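Local coordinates for aerobactin synthase IucA (Klebsiella pneumoniae subsp. pneumoniae, PDB 5JM8), which probably catalyses the ATP-dependent condensation of citrate with acetyl-hydroxylysine, an NRPS-independent (NIS) step on the way to the siderophore aerobactin, at residues F414-Q428 with L478-S490. Numbering follows the deposited sequence.
Sequences FTAEADYGLVLLAHQ and LLRYFPYYLLVNS. With ATP (adenosine-5'-triphosphate), chain I.
H427 and Y485 meet as an offset edge-to-face pair beside the nucleotide: their planes stand at 83°, and Y485 CD1 and CE1 lie against one face of the imidazole. ATP O2A lies over its opposite face, 3.0 Å from H427 CE1, which places the ring between tyrosine and alpha-phosphate. N489 reads the adenine edge with both amide atoms, ND2 donating to ATP N1 (3.0 Å, 164° at the hydrogen) and OD1 accepting from ATP N6 (3.3 Å). Its CG is anti to the backbone N (chi1 -169°), which carries the amide to the base, while Q428 NE2 comes within 3.5 Å of ATP N6. The loop 425-428 runs on into the metal site, where L425 O accepts a hydrogen bond from N430 ND2 and N430 is a magnesium ligand.

Behind this site the packing is mostly apolar. L425 CB sits over one face of Y485, and L425 CD2 reaches Y481 CB at 4.0 Å. Farther back, F482 turns its edge to the face of F414, and L486 CD2 makes a CH-pi contact 3.9 Å from the F414 centroid. V423 CG2 and the bent E417 chain, through its CG and carboxylate, lie against the methyls of L478.

The axis of strand 422-424 passes 9.8 Å from that of the 478-490 part of helix 475-500, and the strand pairs antiparallel with 451-453; helix 528-535 adds L530 against F414.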
loop_
_atom_site.group_PDB
_atom_site.type_symbol
_atom_site.label_atom_id
_atom_site.label_comp_id
_atom_site.label_asym_id
_atom_site.label_seq_id
_atom_site.Cartn_x
_atom_site.Cartn_y
_atom_site.Cartn_z
ATOM N N PHE A 414 9.955 30.818 18.151
ATOM C CA PHE A 414 10.128 32.081 18.862
ATOM C C PHE A 414 9.728 31.949 20.330
ATOM O O PHE A 414 10.276 32.634 21.193
ATOM C CB PHE A 414 9.304 33.192 18.209
ATOM C CG PHE A 414 9.957 33.818 17.008
ATOM C CD1 PHE A 414 11.015 34.700 17.156
ATOM C CD2 PHE A 414 9.491 33.545 15.733
ATOM C CE1 PHE A 414 11.607 35.283 16.051
ATOM C CE2 PHE A 414 10.080 34.125 14.624
ATOM C CZ PHE A 414 11.137 34.994 14.783
ATOM N N THR A 415 8.763 31.074 20.602
ATOM C CA THR A 415 8.265 30.868 21.961
ATOM C C THR A 415 9.218 30.002 22.776
ATOM O O THR A 415 9.382 30.206 23.978
ATOM C CB THR A 415 6.871 30.209 21.961
ATOM O OG1 THR A 415 5.941 31.041 21.256
ATOM C CG2 THR A 415 6.372 30.002 23.383
ATOM N N ALA A 416 9.836 29.028 22.118
ATOM C CA ALA A 416 10.797 28.150 22.776
ATOM C C ALA A 416 11.992 28.940 23.306
ATOM O O ALA A 416 12.532 28.627 24.366
ATOM C CB ALA A 416 11.265 27.072 21.820
ATOM N N GLU A 417 12.401 29.961 22.559
ATOM C CA GLU A 417 13.495 30.831 22.980
ATOM C C GLU A 417 13.046 31.815 24.057
ATOM O O GLU A 417 13.725 31.997 25.065
ATOM C CB GLU A 417 14.060 31.600 21.780
ATOM C CG GLU A 417 15.217 32.547 22.118
ATOM C CD GLU A 417 14.763 33.855 22.748
ATOM O OE1 GLU A 417 13.778 34.447 22.256
ATOM O OE2 GLU A 417 15.386 34.284 23.744
ATOM N N ALA A 418 11.908 32.459 23.833
ATOM C CA ALA A 418 11.446 33.508 24.732
ATOM C C ALA A 418 11.048 32.960 26.100
ATOM O O ALA A 418 11.528 33.434 27.128
ATOM C CB ALA A 418 10.282 34.250 24.108
ATOM N N ASP A 419 10.176 31.956 26.110
ATOM C CA ASP A 419 9.605 31.461 27.356
ATOM C C ASP A 419 10.493 30.449 28.084
ATOM O O ASP A 419 10.448 30.369 29.311
ATOM C CB ASP A 419 8.230 30.838 27.089
ATOM C CG ASP A 419 7.197 31.866 26.652
ATOM O OD1 ASP A 419 7.532 33.069 26.601
ATOM O OD2 ASP A 419 6.044 31.477 26.370
ATOM N N TYR A 420 11.295 29.687 27.341
ATOM C CA TYR A 420 12.099 28.613 27.931
ATOM C C TYR A 420 13.608 28.792 27.732
ATOM O O TYR A 420 14.405 28.111 28.378
ATOM C CB TYR A 420 11.675 27.259 27.351
ATOM C CG TYR A 420 10.224 26.907 27.596
ATOM C CD1 TYR A 420 9.218 27.433 26.793
ATOM C CD2 TYR A 420 9.862 26.042 28.618
ATOM C CE1 TYR A 420 7.893 27.111 27.008
ATOM C CE2 TYR A 420 8.537 25.714 28.838
ATOM C CZ TYR A 420 7.557 26.254 28.033
ATOM O OH TYR A 420 6.237 25.932 28.247
ATOM N N GLY A 421 14.002 29.682 26.827
ATOM C CA GLY A 421 15.412 29.962 26.601
ATOM C C GLY A 421 16.098 28.992 25.654
ATOM O O GLY A 421 17.328 28.948 25.590
ATOM N N LEU A 422 15.304 28.223 24.916
ATOM C CA LEU A 422 15.837 27.250 23.964
ATOM C C LEU A 422 15.992 27.858 22.574
ATOM O O LEU A 422 15.021 28.308 21.967
ATOM C CB LEU A 422 14.927 26.018 23.896
ATOM C CG LEU A 422 15.208 25.006 22.780
ATOM C CD1 LEU A 422 16.609 24.433 22.907
ATOM C CD2 LEU A 422 14.167 23.902 22.805
ATOM N N VAL A 423 17.221 27.852 22.072
ATOM C CA VAL A 423 17.516 28.391 20.752
ATOM C C VAL A 423 17.658 27.265 19.735
ATOM O O VAL A 423 18.588 26.463 19.815
ATOM C CB VAL A 423 18.809 29.234 20.767
ATOM C CG1 VAL A 423 19.078 29.840 19.396
ATOM C CG2 VAL A 423 18.715 30.324 21.822
ATOM N N LEU A 424 16.724 27.202 18.790
ATOM C CA LEU A 424 16.837 26.297 17.651
ATOM C C LEU A 424 17.045 27.117 16.384
ATOM O O LEU A 424 16.116 27.751 15.884
ATOM C CB LEU A 424 15.597 25.409 17.518
ATOM C CG LEU A 424 15.312 24.453 18.678
ATOM C CD1 LEU A 424 14.046 23.660 18.409
ATOM C CD2 LEU A 424 16.483 23.515 18.920
ATOM N N LEU A 425 18.276 27.112 15.882
ATOM C CA LEU A 425 18.621 27.874 14.689
ATOM C C LEU A 425 18.094 27.169 13.450
ATOM O O LEU A 425 18.774 26.332 12.857
ATOM C CB LEU A 425 20.134 28.065 14.590
ATOM C CG LEU A 425 20.764 28.800 15.775
ATOM C CD1 LEU A 425 22.280 28.757 15.688
ATOM C CD2 LEU A 425 20.268 30.240 15.847
ATOM N N ALA A 426 16.876 27.521 13.062
ATOM C CA ALA A 426 16.172 26.807 12.012
ATOM C C ALA A 426 16.503 27.324 10.618
ATOM O O ALA A 426 15.954 28.333 10.175
ATOM C CB ALA A 426 14.685 26.894 12.252
ATOM N N HIS A 427 17.393 26.618 9.924
ATOM C CA HIS A 427 17.617 26.860 8.505
ATOM C C HIS A 427 16.337 26.622 7.731
ATOM O O HIS A 427 15.343 26.136 8.264
ATOM C CB HIS A 427 18.696 25.939 7.924
ATOM C CG HIS A 427 20.075 26.201 8.430
ATOM N ND1 HIS A 427 20.632 25.500 9.477
ATOM C CD2 HIS A 427 21.024 27.071 8.015
ATOM C CE1 HIS A 427 21.862 25.933 9.691
ATOM N NE2 HIS A 427 22.125 26.885 8.815
ATOM N N GLN A 428 16.385 26.949 6.451
ATOM C CA GLN A 428 15.383 26.495 5.508
ATOM C C GLN A 428 15.537 24.994 5.271
ATOM O O GLN A 428 14.658 24.342 4.703
ATOM C CB GLN A 428 15.535 27.252 4.203
ATOM C CG GLN A 428 14.301 27.307 3.377
ATOM C CD GLN A 428 14.509 28.075 2.092
ATOM O OE1 GLN A 428 13.688 27.999 1.188
ATOM N NE2 GLN A 428 15.608 28.824 2.007
ATOM N N LEU A 478 22.423 35.796 19.984
ATOM C CA LEU A 478 21.068 35.444 19.591
ATOM C C LEU A 478 20.538 36.396 18.525
ATOM O O LEU A 478 19.980 35.965 17.516
ATOM C CB LEU A 478 20.141 35.457 20.808
ATOM C CG LEU A 478 18.658 35.238 20.507
ATOM C CD1 LEU A 478 18.420 33.812 20.037
ATOM C CD2 LEU A 478 17.812 35.556 21.723
ATOM N N LEU A 479 20.715 37.692 18.758
ATOM C CA LEU A 479 20.176 38.712 17.864
ATOM C C LEU A 479 20.884 38.722 16.513
ATOM O O LEU A 479 20.343 39.219 15.527
ATOM C CB LEU A 479 20.279 40.095 18.512
ATOM C CG LEU A 479 19.145 40.484 19.466
ATOM C CD1 LEU A 479 19.070 39.557 20.666
ATOM C CD2 LEU A 479 19.310 41.926 19.916
ATOM N N ARG A 480 22.097 38.180 16.469
ATOM C CA ARG A 480 22.836 38.085 15.216
ATOM C C ARG A 480 22.352 36.897 14.389
ATOM O O ARG A 480 21.974 37.049 13.228
ATOM C CB ARG A 480 24.339 37.963 15.480
ATOM C CG ARG A 480 25.166 37.754 14.215
ATOM C CD ARG A 480 26.661 37.739 14.495
ATOM N NE ARG A 480 27.113 38.953 15.168
ATOM C CZ ARG A 480 27.157 40.158 14.606
ATOM N NH1 ARG A 480 26.761 40.332 13.351
ATOM N NH2 ARG A 480 27.588 41.197 15.306
ATOM N N TYR A 481 22.355 35.717 15.003
ATOM C CA TYR A 481 22.081 34.473 14.290
ATOM C C TYR A 481 20.594 34.222 14.051
ATOM O O TYR A 481 20.168 33.971 12.928
ATOM C CB TYR A 481 22.658 33.286 15.063
ATOM C CG TYR A 481 24.165 33.274 15.179
ATOM C CD1 TYR A 481 24.974 33.510 14.074
ATOM C CD2 TYR A 481 24.779 33.020 16.396
ATOM C CE1 TYR A 481 26.354 33.495 14.183
ATOM C CE2 TYR A 481 26.154 33.004 16.515
ATOM C CZ TYR A 481 26.936 33.243 15.407
ATOM O OH TYR A 481 28.306 33.226 15.527
ATOM N N PHE A 482 19.809 34.297 15.116
ATOM C CA PHE A 482 18.442 33.791 15.100
ATOM C C PHE A 482 17.523 34.439 14.054
ATOM O O PHE A 482 16.821 33.731 13.330
ATOM C CB PHE A 482 17.830 33.951 16.490
ATOM C CG PHE A 482 16.548 33.197 16.674
ATOM C CD1 PHE A 482 16.563 31.876 17.084
ATOM C CD2 PHE A 482 15.329 33.804 16.434
ATOM C CE1 PHE A 482 15.389 31.178 17.256
ATOM C CE2 PHE A 482 14.150 33.108 16.607
ATOM C CZ PHE A 482 14.179 31.794 17.017
ATOM N N PRO A 483 17.513 35.779 13.966
ATOM C CA PRO A 483 16.653 36.369 12.932
ATOM C C PRO A 483 17.172 36.157 11.506
ATOM O O PRO A 483 16.384 36.228 10.564
ATOM C CB PRO A 483 16.638 37.859 13.295
ATOM C CG PRO A 483 17.851 38.074 14.116
ATOM C CD PRO A 483 18.088 36.802 14.856
ATOM N N TYR A 484 18.470 35.909 11.344
ATOM C CA TYR A 484 19.004 35.567 10.027
ATOM C C TYR A 484 18.426 34.245 9.548
ATOM O O TYR A 484 17.763 34.181 8.515
ATOM C CB TYR A 484 20.532 35.472 10.044
ATOM C CG TYR A 484 21.101 34.736 8.845
ATOM C CD1 TYR A 484 20.983 35.260 7.562
ATOM C CD2 TYR A 484 21.753 33.514 8.993
ATOM C CE1 TYR A 484 21.499 34.588 6.462
ATOM C CE2 TYR A 484 22.273 32.839 7.898
ATOM C CZ TYR A 484 22.143 33.380 6.640
ATOM O OH TYR A 484 22.659 32.703 5.563
ATOM N N TYR A 485 18.685 33.190 10.309
ATOM C CA TYR A 485 18.262 31.852 9.923
ATOM C C TYR A 485 16.752 31.745 9.743
ATOM O O TYR A 485 16.284 31.124 8.791
ATOM C CB TYR A 485 18.722 30.831 10.965
ATOM C CG TYR A 485 20.219 30.614 10.994
ATOM C CD1 TYR A 485 20.842 29.804 10.056
ATOM C CD2 TYR A 485 21.008 31.214 11.963
ATOM C CE1 TYR A 485 22.211 29.606 10.082
ATOM C CE2 TYR A 485 22.376 31.019 11.997
ATOM C CZ TYR A 485 22.970 30.213 11.055
ATOM O OH TYR A 485 24.331 30.016 11.085
ATOM N N LEU A 486 15.994 32.366 10.644
ATOM C CA LEU A 486 14.569 32.073 10.758
ATOM C C LEU A 486 13.663 33.011 9.959
ATOM O O LEU A 486 12.504 32.678 9.709
ATOM C CB LEU A 486 14.159 32.097 12.232
ATOM C CG LEU A 486 12.729 31.658 12.568
ATOM C CD1 LEU A 486 12.386 30.308 11.953
ATOM C CD2 LEU A 486 12.537 31.613 14.074
ATOM N N LEU A 487 14.178 34.169 9.552
ATOM C CA LEU A 487 13.394 35.110 8.755
ATOM C C LEU A 487 14.017 35.354 7.386
ATOM O O LEU A 487 13.323 35.306 6.371
ATOM C CB LEU A 487 13.236 36.440 9.492
ATOM C CG LEU A 487 12.268 36.410 10.674
ATOM C CD1 LEU A 487 12.492 37.605 11.568
ATOM C CD2 LEU A 487 10.825 36.364 10.190
ATOM N N VAL A 488 15.317 35.628 7.359
ATOM C CA VAL A 488 16.009 35.867 6.098
ATOM C C VAL A 488 16.178 34.556 5.343
ATOM O O VAL A 488 15.678 34.404 4.229
ATOM C CB VAL A 488 17.393 36.519 6.312
ATOM C CG1 VAL A 488 18.115 36.714 4.981
ATOM C CG2 VAL A 488 17.251 37.847 7.035
ATOM N N ASN A 489 16.880 33.609 5.956
ATOM C CA ASN A 489 17.147 32.324 5.318
ATOM C C ASN A 489 16.056 31.302 5.636
ATOM O O ASN A 489 16.342 30.173 6.036
ATOM C CB ASN A 489 18.518 31.790 5.752
ATOM C CG ASN A 489 18.973 30.608 4.918
ATOM O OD1 ASN A 489 18.485 30.398 3.810
ATOM N ND2 ASN A 489 19.909 29.830 5.446
ATOM N N SER A 490 14.802 31.707 5.451
ATOM C CA SER A 490 13.665 30.833 5.719
ATOM C C SER A 490 12.355 31.466 5.277
ATOM O O SER A 490 11.806 31.127 4.228
ATOM C CB SER A 490 13.584 30.493 7.208
ATOM O OG SER A 490 14.228 29.265 7.490
HETATM P PG ATP I . 21.649 17.740 8.926
HETATM O O1G ATP I . 21.606 16.360 8.320
HETATM O O2G ATP I . 20.363 18.513 8.761
HETATM O O3G ATP I . 22.188 17.774 10.336
HETATM P PB ATP I . 23.901 19.523 8.471
HETATM O O1B ATP I . 25.035 19.355 7.491
HETATM O O2B ATP I . 24.164 19.357 9.951
HETATM O O3B ATP I . 22.687 18.562 7.993
HETATM P PA ATP I . 24.007 22.364 8.120
HETATM O O1A ATP I . 25.303 22.237 8.882
HETATM O O2A ATP I . 23.027 23.451 8.485
HETATM O O3A ATP I . 23.218 20.963 8.218
HETATM O "O5'" ATP I . 24.297 22.494 6.545
HETATM C "C5'" ATP I . 23.179 22.597 5.670
HETATM C "C4'" ATP I . 23.465 21.979 4.309
HETATM O "O4'" ATP I . 22.319 22.181 3.481
HETATM C "C3'" ATP I . 24.657 22.606 3.601
HETATM O "O3'" ATP I . 25.540 21.574 3.141
HETATM C "C2'" ATP I . 24.077 23.391 2.439
HETATM O "O2'" ATP I . 24.837 23.215 1.245
HETATM C "C1'" ATP I . 22.675 22.834 2.260
HETATM N N9 ATP I . 21.691 23.901 1.972
HETATM C C8 ATP I . 20.938 23.949 0.861
HETATM N N7 ATP I . 20.131 25.040 0.874
HETATM C C5 ATP I . 20.370 25.703 2.019
HETATM C C6 ATP I . 19.854 26.933 2.655
HETATM N N6 ATP I . 18.902 27.662 2.026
HETATM N N1 ATP I . 20.367 27.283 3.857
HETATM C C2 ATP I . 21.314 26.549 4.472
HETATM N N3 ATP I . 21.823 25.420 3.945
HETATM C C4 ATP I . 21.402 24.952 2.743
#